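Local coordinates for SusD superfamily protein (Bacteroides vulgatus ATCC 8482, PDB 3JQ0) that probably binds sugars or related nutrients at the bacterial outer membrane, as SusD-like proteins do, at residues L23-F31 and I247-W257; L298-F306 and V332-Y340. All blocks are in the same frame, centred on the assembly; numbering follows the deposited sequence. Where two conformers were deposited one is given.

Contact 1. Residues L23-F31 and I247-W257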
# COMPACT_ATOMS: atom_id res chain seq x y z
N LEU A 23 -4.88 -11.84 -7.93
CA LEU A 23 -4.10 -10.79 -7.28
C LEU A 23 -5.03 -9.93 -6.43
O LEU A 23 -4.70 -9.56 -5.31
CB LEU A 23 -3.42 -9.95 -8.33
CG LEU A 23 -2.22 -9.21 -7.99
CD1 LEU A 23 -1.15 -10.20 -7.59
CD2 LEU A 23 -1.75 -8.47 -9.26
N ARG A 24 -6.22 -9.61 -6.96
CA ARG A 24 -7.18 -8.81 -6.23
C ARG A 24 -7.58 -9.45 -4.89
O ARG A 24 -7.74 -8.78 -3.86
CB ARG A 24 -8.43 -8.58 -7.08
CG ARG A 24 -9.59 -7.98 -6.32
CD ARG A 24 -10.70 -7.56 -7.24
NE ARG A 24 -11.34 -8.72 -7.86
CZ ARG A 24 -12.06 -8.67 -8.96
NH1 ARG A 24 -12.37 -7.55 -9.56
NH2 ARG A 24 -12.55 -9.82 -9.43
N GLU A 25 -7.68 -10.77 -4.87
CA GLU A 25 -8.00 -11.44 -3.60
C GLU A 25 -6.97 -11.20 -2.54
O GLU A 25 -7.30 -11.30 -1.34
CB GLU A 25 -8.14 -12.94 -3.79
CG GLU A 25 -9.24 -13.39 -4.72
CD GLU A 25 -9.41 -14.86 -4.70
OE1 GLU A 25 -8.43 -15.61 -5.00
OE2 GLU A 25 -10.49 -15.35 -4.32
N LYS A 26 -5.73 -10.89 -2.91
CA LYS A 26 -4.64 -10.63 -1.97
C LYS A 26 -4.48 -9.16 -1.58
O LYS A 26 -3.57 -8.85 -0.84
CB LYS A 26 -3.32 -11.16 -2.52
CG LYS A 26 -3.15 -12.68 -2.15
CD LYS A 26 -4.35 -13.53 -2.21
CE LYS A 26 -4.20 -14.92 -1.67
NZ LYS A 26 -5.32 -15.80 -2.06
N SER A 27 -5.40 -8.32 -2.02
CA SER A 27 -5.37 -6.87 -1.68
C SER A 27 -5.20 -6.65 -0.20
O SER A 27 -4.37 -5.85 0.23
CB SER A 27 -6.78 -6.26 -2.05
OG SER A 27 -7.06 -6.16 -3.36
N TYR A 28 -6.05 -7.32 0.58
CA TYR A 28 -6.01 -7.18 2.01
C TYR A 28 -4.64 -7.60 2.57
O TYR A 28 -4.04 -6.90 3.38
CB TYR A 28 -7.16 -7.97 2.64
CG TYR A 28 -7.18 -7.93 4.14
CD1 TYR A 28 -7.12 -6.76 4.83
CD2 TYR A 28 -7.32 -9.11 4.87
CE1 TYR A 28 -7.18 -6.73 6.22
CE2 TYR A 28 -7.38 -9.12 6.22
CZ TYR A 28 -7.30 -7.91 6.92
OH TYR A 28 -7.37 -7.91 8.30
N ASN A 29 -4.15 -8.77 2.13
CA ASN A 29 -2.81 -9.19 2.56
C ASN A 29 -1.74 -8.20 2.18
O ASN A 29 -0.81 -7.99 2.97
CB ASN A 29 -2.48 -10.56 2.03
CG ASN A 29 -3.13 -11.69 2.77
OD1 ASN A 29 -3.73 -11.51 3.81
ND2 ASN A 29 -2.99 -12.90 2.21
N PHE A 30 -1.81 -7.55 1.03
CA PHE A 30 -0.80 -6.55 0.68
C PHE A 30 -0.84 -5.40 1.66
O PHE A 30 0.20 -4.87 2.05
CB PHE A 30 -0.99 -6.03 -0.77
CG PHE A 30 -0.92 -7.09 -1.83
CD1 PHE A 30 -0.09 -8.23 -1.71
CD2 PHE A 30 -1.67 -6.98 -3.00
CE1 PHE A 30 -0.06 -9.20 -2.70
CE2 PHE A 30 -1.63 -7.95 -3.98
CZ PHE A 30 -0.84 -9.08 -3.82
N PHE A 31 -2.04 -4.95 2.06
CA PHE A 31 -2.17 -3.97 3.12
C PHE A 31 -1.51 -4.44 4.41
O PHE A 31 -0.72 -3.71 5.01
CB PHE A 31 -3.64 -3.61 3.34
CG PHE A 31 -3.91 -2.87 4.62
CD1 PHE A 31 -3.54 -1.53 4.78
CD2 PHE A 31 -4.48 -3.56 5.68
CE1 PHE A 31 -3.81 -0.91 6.01
CE2 PHE A 31 -4.74 -2.93 6.89
CZ PHE A 31 -4.39 -1.61 7.04
N ILE A 247 -6.35 -1.86 -8.21
CA ILE A 247 -7.17 -3.06 -8.12
C ILE A 247 -8.64 -2.68 -8.32
O ILE A 247 -9.20 -1.90 -7.54
CB ILE A 247 -7.03 -3.77 -6.77
CG1 ILE A 247 -5.61 -4.17 -6.48
CG2 ILE A 247 -7.97 -4.96 -6.65
CD1 ILE A 247 -4.99 -5.09 -7.39
N HIS A 248 -9.26 -3.19 -9.38
CA HIS A 248 -10.67 -2.95 -9.66
C HIS A 248 -11.57 -3.74 -8.73
O HIS A 248 -11.53 -4.95 -8.73
CB HIS A 248 -11.01 -3.30 -11.10
CG HIS A 248 -12.48 -3.14 -11.39
ND1 HIS A 248 -13.13 -1.93 -11.48
CD2 HIS A 248 -13.45 -4.07 -11.41
CE1 HIS A 248 -14.41 -2.13 -11.72
NE2 HIS A 248 -14.64 -3.42 -11.62
N ASN A 249 -12.36 -3.02 -7.93
CA ASN A 249 -13.45 -3.60 -7.15
C ASN A 249 -14.76 -3.03 -7.71
O ASN A 249 -14.76 -2.06 -8.45
CB ASN A 249 -13.28 -3.30 -5.67
CG ASN A 249 -11.94 -3.76 -5.14
OD1 ASN A 249 -11.63 -4.96 -5.17
ND2 ASN A 249 -11.12 -2.82 -4.65
N GLY A 250 -15.86 -3.68 -7.38
CA GLY A 250 -17.11 -3.16 -7.90
C GLY A 250 -18.29 -3.99 -7.53
O GLY A 250 -18.17 -5.13 -7.12
N LYS A 251 -19.47 -3.40 -7.73
CA LYS A 251 -20.74 -4.04 -7.46
C LYS A 251 -20.83 -5.35 -8.26
O LYS A 251 -20.54 -5.41 -9.45
CB LYS A 251 -21.86 -3.08 -7.85
CG LYS A 251 -23.30 -3.53 -7.53
CD LYS A 251 -24.32 -2.58 -8.18
CE LYS A 251 -25.78 -2.98 -8.00
NZ LYS A 251 -26.56 -1.97 -8.75
N ASP A 252 -21.16 -6.44 -7.59
CA ASP A 252 -21.34 -7.75 -8.23
C ASP A 252 -20.05 -8.25 -8.85
O ASP A 252 -20.07 -9.12 -9.75
CB ASP A 252 -22.51 -7.75 -9.27
CG ASP A 252 -23.86 -7.35 -8.63
OD1 ASP A 252 -24.10 -7.71 -7.47
OD2 ASP A 252 -24.65 -6.64 -9.30
N GLU A 253 -18.91 -7.75 -8.37
CA GLU A 253 -17.60 -8.24 -8.80
C GLU A 253 -16.70 -8.56 -7.61
O GLU A 253 -16.28 -9.71 -7.43
CB GLU A 253 -16.91 -7.24 -9.67
CG GLU A 253 -17.59 -6.95 -10.99
CD GLU A 253 -16.79 -5.93 -11.77
OE1 GLU A 253 -16.98 -4.71 -11.49
OE2 GLU A 253 -15.97 -6.36 -12.65
N TYR A 254 -16.38 -7.58 -6.78
CA TYR A 254 -15.60 -7.83 -5.58
C TYR A 254 -15.73 -6.63 -4.67
O TYR A 254 -15.67 -5.49 -5.13
CB TYR A 254 -14.10 -8.04 -5.94
CG TYR A 254 -13.36 -8.86 -4.96
CD1 TYR A 254 -13.57 -10.25 -4.93
CD2 TYR A 254 -12.38 -8.32 -4.13
CE1 TYR A 254 -12.92 -11.06 -4.05
CE2 TYR A 254 -11.68 -9.16 -3.26
CZ TYR A 254 -11.96 -10.52 -3.23
OH TYR A 254 -11.27 -11.35 -2.34
N GLU A 255 -15.90 -6.87 -3.39
CA GLU A 255 -15.89 -5.77 -2.42
C GLU A 255 -14.44 -5.41 -2.15
O GLU A 255 -13.57 -6.28 -2.15
CB GLU A 255 -16.58 -6.23 -1.12
CG GLU A 255 -16.73 -5.11 -0.13
CD GLU A 255 -17.41 -5.45 1.17
OE1 GLU A 255 -17.96 -6.56 1.31
OE2 GLU A 255 -17.33 -4.58 2.09
N MSE A 256 -14.12 -4.15 -1.87
CA MSE A 256 -12.75 -3.81 -1.58
C MSE A 256 -12.22 -4.67 -0.42
O MSE A 256 -12.89 -4.86 0.62
CB MSE A 256 -12.61 -2.32 -1.31
CG MSE A 256 -11.16 -1.92 -1.20
SE MSE A 256 -10.83 -0.03 -1.08
CE MSE A 256 -9.97 -0.02 0.70
N TRP A 257 -11.03 -5.23 -0.62
CA TRP A 257 -10.38 -6.11 0.33
C TRP A 257 -11.22 -7.36 0.67
O TRP A 257 -11.04 -7.95 1.73
CB TRP A 257 -9.96 -5.38 1.61
CG TRP A 257 -8.91 -4.32 1.45
CD1 TRP A 257 -8.34 -3.83 0.31
CD2 TRP A 257 -8.34 -3.58 2.53
NE1 TRP A 257 -7.47 -2.82 0.64
CE2 TRP A 257 -7.46 -2.65 1.99
CE3 TRP A 257 -8.53 -3.61 3.91
CZ2 TRP A 257 -6.78 -1.72 2.77
CZ3 TRP A 257 -7.84 -2.73 4.69
CH2 TRP A 257 -7.00 -1.78 4.12
O HOH W 1 -13.79 -7.43 -12.01
O HOH W 2 -10.13 -11.20 0.38
O HOH W 3 -9.68 -5.04 -3.18

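Contact 2. Residues L298-F306 and V332-Y340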
# COMPACT_ATOMS: atom_id res chain seq x y z
N LEU A 298 -8.47 -2.75 13.90
CA LEU A 298 -7.23 -2.00 13.83
C LEU A 298 -7.61 -0.54 13.99
O LEU A 298 -8.41 -0.03 13.19
CB LEU A 298 -6.50 -2.21 12.50
CG LEU A 298 -5.67 -3.49 12.33
CD1 LEU A 298 -5.24 -3.64 10.87
CD2 LEU A 298 -4.47 -3.51 13.33
N GLN A 299 -7.12 0.11 15.05
CA GLN A 299 -7.52 1.47 15.43
C GLN A 299 -6.34 2.41 15.30
O GLN A 299 -5.34 2.29 16.04
CB GLN A 299 -8.02 1.41 16.88
CG GLN A 299 -8.32 2.78 17.47
CD GLN A 299 -9.41 3.52 16.78
OE1 GLN A 299 -10.57 3.05 16.77
NE2 GLN A 299 -9.11 4.70 16.24
N VAL A 300 -6.47 3.41 14.44
CA VAL A 300 -5.52 4.49 14.35
C VAL A 300 -5.35 5.09 15.75
O VAL A 300 -6.34 5.39 16.43
CB VAL A 300 -5.96 5.55 13.33
CG1 VAL A 300 -5.08 6.82 13.38
CG2 VAL A 300 -6.05 4.95 11.90
N ARG A 301 -4.11 5.33 16.16
CA ARG A 301 -3.83 5.90 17.48
C ARG A 301 -4.61 7.21 17.61
O ARG A 301 -4.53 8.09 16.74
CB ARG A 301 -2.33 6.19 17.60
CG ARG A 301 -1.46 4.97 17.69
CD ARG A 301 -1.56 4.27 19.06
NE ARG A 301 -0.54 3.24 19.24
CZ ARG A 301 -0.36 2.57 20.38
NH1 ARG A 301 -1.16 2.76 21.39
NH2 ARG A 301 0.62 1.67 20.47
N ARG A 302 -5.30 7.36 18.73
CA ARG A 302 -6.13 8.56 18.94
C ARG A 302 -5.30 9.84 18.86
O ARG A 302 -5.71 10.85 18.29
CB ARG A 302 -6.86 8.44 20.26
CG ARG A 302 -7.88 7.33 20.30
CD ARG A 302 -8.36 7.05 21.69
NE ARG A 302 -7.27 6.56 22.50
CZ ARG A 302 -7.29 6.49 23.81
NH1 ARG A 302 -8.39 6.85 24.47
NH2 ARG A 302 -6.24 6.04 24.47
N GLU A 303 -4.10 9.81 19.42
CA GLU A 303 -3.19 10.94 19.46
C GLU A 303 -2.74 11.36 18.05
O GLU A 303 -2.40 12.51 17.79
CB GLU A 303 -1.99 10.50 20.35
CG GLU A 303 -0.92 11.55 20.59
CD GLU A 303 0.35 11.03 21.29
OE1 GLU A 303 0.46 9.84 21.67
OE2 GLU A 303 1.30 11.84 21.41
N PHE A 304 -2.70 10.40 17.13
CA PHE A 304 -2.19 10.67 15.80
C PHE A 304 -3.03 11.69 15.06
O PHE A 304 -2.49 12.45 14.25
CB PHE A 304 -2.09 9.38 15.00
CG PHE A 304 -1.52 9.57 13.63
CD1 PHE A 304 -0.17 9.73 13.42
CD2 PHE A 304 -2.38 9.65 12.52
CE1 PHE A 304 0.33 9.96 12.14
CE2 PHE A 304 -1.85 9.87 11.23
CZ PHE A 304 -0.50 9.98 11.07
N TYR A 305 -4.33 11.75 15.35
CA TYR A 305 -5.19 12.66 14.62
C TYR A 305 -4.70 14.09 14.69
O TYR A 305 -4.81 14.81 13.71
CB TYR A 305 -6.66 12.57 15.10
CG TYR A 305 -7.60 13.46 14.33
CD1 TYR A 305 -8.15 13.02 13.14
CD2 TYR A 305 -7.87 14.76 14.74
CE1 TYR A 305 -8.98 13.83 12.38
CE2 TYR A 305 -8.68 15.58 13.97
CZ TYR A 305 -9.21 15.13 12.79
OH TYR A 305 -9.99 15.93 12.03
N PHE A 306 -4.14 14.50 15.84
CA PHE A 306 -3.65 15.86 16.02
C PHE A 306 -2.15 16.04 15.81
O PHE A 306 -1.66 17.15 15.95
CB PHE A 306 -4.13 16.43 17.37
CG PHE A 306 -5.62 16.53 17.50
CD1 PHE A 306 -6.28 17.55 16.86
CD2 PHE A 306 -6.35 15.58 18.20
CE1 PHE A 306 -7.67 17.67 16.93
CE2 PHE A 306 -7.74 15.69 18.28
CZ PHE A 306 -8.38 16.73 17.67
N VAL A 332 -18.41 18.54 25.19
CA VAL A 332 -18.01 17.82 23.99
C VAL A 332 -16.53 17.52 24.07
O VAL A 332 -15.72 18.44 24.23
CB VAL A 332 -18.33 18.63 22.74
CG1 VAL A 332 -17.87 17.91 21.44
CG2 VAL A 332 -19.82 19.01 22.66
N SER A 333 -16.15 16.25 23.99
CA SER A 333 -14.76 15.80 24.13
C SER A 333 -14.38 14.93 22.92
O SER A 333 -15.16 14.06 22.51
CB SER A 333 -14.65 14.98 25.42
OG SER A 333 -14.88 15.83 26.54
N TYR A 334 -13.16 15.09 22.43
CA TYR A 334 -12.62 14.25 21.40
C TYR A 334 -12.56 12.81 21.88
O TYR A 334 -12.10 12.56 23.00
CB TYR A 334 -11.22 14.73 21.05
CG TYR A 334 -10.44 13.82 20.13
CD1 TYR A 334 -10.85 13.59 18.81
CD2 TYR A 334 -9.30 13.18 20.55
CE1 TYR A 334 -10.13 12.72 17.97
CE2 TYR A 334 -8.60 12.33 19.74
CZ TYR A 334 -9.01 12.12 18.43
OH TYR A 334 -8.32 11.28 17.59
N PHE A 335 -13.02 11.89 21.06
CA PHE A 335 -13.08 10.48 21.42
C PHE A 335 -12.06 9.67 20.62
O PHE A 335 -11.31 8.88 21.19
CB PHE A 335 -14.51 9.98 21.32
CG PHE A 335 -14.70 8.58 21.90
CD1 PHE A 335 -14.47 8.33 23.25
CD2 PHE A 335 -15.12 7.53 21.10
CE1 PHE A 335 -14.64 7.02 23.74
CE2 PHE A 335 -15.32 6.27 21.61
CZ PHE A 335 -15.07 6.02 22.92
N GLY A 336 -12.02 9.84 19.31
CA GLY A 336 -11.01 9.19 18.52
C GLY A 336 -11.26 9.38 17.05
O GLY A 336 -12.27 9.95 16.64
N PRO A 337 -10.38 8.79 16.23
CA PRO A 337 -10.50 8.91 14.77
C PRO A 337 -11.14 7.68 14.17
O PRO A 337 -11.00 6.55 14.71
CB PRO A 337 -9.03 9.03 14.34
CG PRO A 337 -8.33 8.13 15.29
CD PRO A 337 -9.05 8.23 16.61
N ILE A 338 -11.81 7.87 13.04
CA ILE A 338 -12.29 6.78 12.19
C ILE A 338 -11.60 6.87 10.83
O ILE A 338 -11.25 7.94 10.32
CB ILE A 338 -13.83 6.74 12.03
CG1 ILE A 338 -14.34 8.01 11.36
CG2 ILE A 338 -14.50 6.52 13.37
CD1 ILE A 338 -15.82 7.93 10.89
N THR A 339 -11.37 5.68 10.28
CA THR A 339 -10.80 5.51 8.94
C THR A 339 -11.72 6.14 7.91
O THR A 339 -12.89 5.82 7.85
CB THR A 339 -10.68 4.02 8.65
OG1 THR A 339 -9.99 3.37 9.71
CG2 THR A 339 -10.01 3.77 7.31
N TYR A 340 -11.18 7.01 7.05
CA TYR A 340 -12.07 7.85 6.23
C TYR A 340 -11.65 7.94 4.75
O TYR A 340 -12.42 8.46 3.98
CB TYR A 340 -12.16 9.26 6.85
CG TYR A 340 -13.52 9.93 6.73
CD1 TYR A 340 -14.65 9.37 7.29
CD2 TYR A 340 -13.61 11.19 6.15
CE1 TYR A 340 -15.86 10.04 7.21
CE2 TYR A 340 -14.82 11.86 6.10
CZ TYR A 340 -15.92 11.28 6.64
OH TYR A 340 -17.14 11.96 6.60
O HOH W 4 -8.64 2.76 12.49
O HOH W 5 -12.11 4.00 14.75
O HOH W 6 -11.11 7.40 23.52

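Contact 1. Residues L23-F31 and I247-W257
Arg24 and His248 make the direct hydrogen bond of this contact: NH1 of Arg24 reaches the backbone O of His248 at 2.9 Å, almost straight (172°), with the acceptor lying in the guanidinium plane. Water 1 extends the polar contact, accepting from Arg24 NH1 and donating to Glu253 OE2, while OE1 of the same carboxylate accepts a hydrogen bond from His248 NE2. Deeper in, water 3 donates to Ser27 OG and Asn249 OD1 and accepts from Trp257 N; the amide nitrogen of Asn249 is held by Asp357.

Packing begins along the arginine chain. Its CG rests on Ile247 CG2 at 3.4 Å, and the bend at chi3 (68°) lays the guanidinium nearly parallel to the Tyr254 ring, planes 11° apart, with Tyr254 CB over one face. An alanine in place of Arg24 would probably leave the carbonyl of His248 without this donor and open a gap between Ile247 and Tyr254.

The aromatic group is centred on Trp257. CH2 of its six-membered ring sits over the centre of the Phe31 ring, 3.3 Å from Phe31 CG, in an offset stack with centroids 4.3 Å apart. Tyr28 meets the indole obliquely, its CD1 3.6 Å from Trp257 CE3, and Phe359 and Tyr261 add edge-to-face partners.

Gly250 O accepts from both Glu253 N and Tyr254 N, and Gly250 N bonds back to Tyr254 O, so two residues oppose one: a classic beta bulge. This bulged loop and the aromatic cluster pack on the junction of helices 9-25 and 27-34.

Contact 2. Residues L298-F306 and V332-Y340
A chi1 of 171° swings the Tyr334 ring away from its own amide nitrogen and toward Arg302, while the bend of Gln299 at chi2 (63°) turns its amide onto Pro337. Both pairings fasten the segment 298-306 to one strand of a two-stranded antiparallel hairpin, 320-326 with 332-339, where a classic beta bulge sets Phe335 and Gly336, both bonded through their backbones to Val323, against that single residue.

NE2 of Gln299 is held twice in its own amide plane: it donates to Val300 O at 2.9 Å and to Pro337 O at 3.1 Å, and these two bonds together fix the rotation of the amide. OE1 is bonded to Ile46 N and to water 5, which also donates to Pro337 O. The proline ring packs beside this amide, its CD 3.5 Å from Gln299 NE2, and also touches Val300 CG1 and Arg302 CA.

Phe306 meets Tyr334 in a T-shaped pair, planes 77° apart, with Phe306 CE2 over the centre of the tyrosine face. The guanidinium of Arg302 has Asp43 as its salt-bridge partner, and water 6 joins its NH1 to Phe335 O. At the far end of the tyrosine, OH donates to Arg302 O at 2.7 Å, lying in the carbonyl plane on a lone pair.

From the N terminus, the chain passes through helix 9-25 and into helix 27-34, then runs on for 215 residues, 102 of them helical, before residues 247-257 return to that helical junction and close contact 1. Contact 2 opens only afterwards, at residues 298-306, and closes a much shorter loop of 25 residues when strand 332-339 comes back. The two are therefore in series, neither nested nor crossed. Their centres lie about 26 Å apart, yet they touch through Phe31 CE2 and Leu298 CD1, 4.1 Å apart. Contact 1 joins the N-terminal helices to the loop after strand 243-247; contact 2 ties the hairpin to the segment bearing strand 299-300, which pairs with strand 41-43.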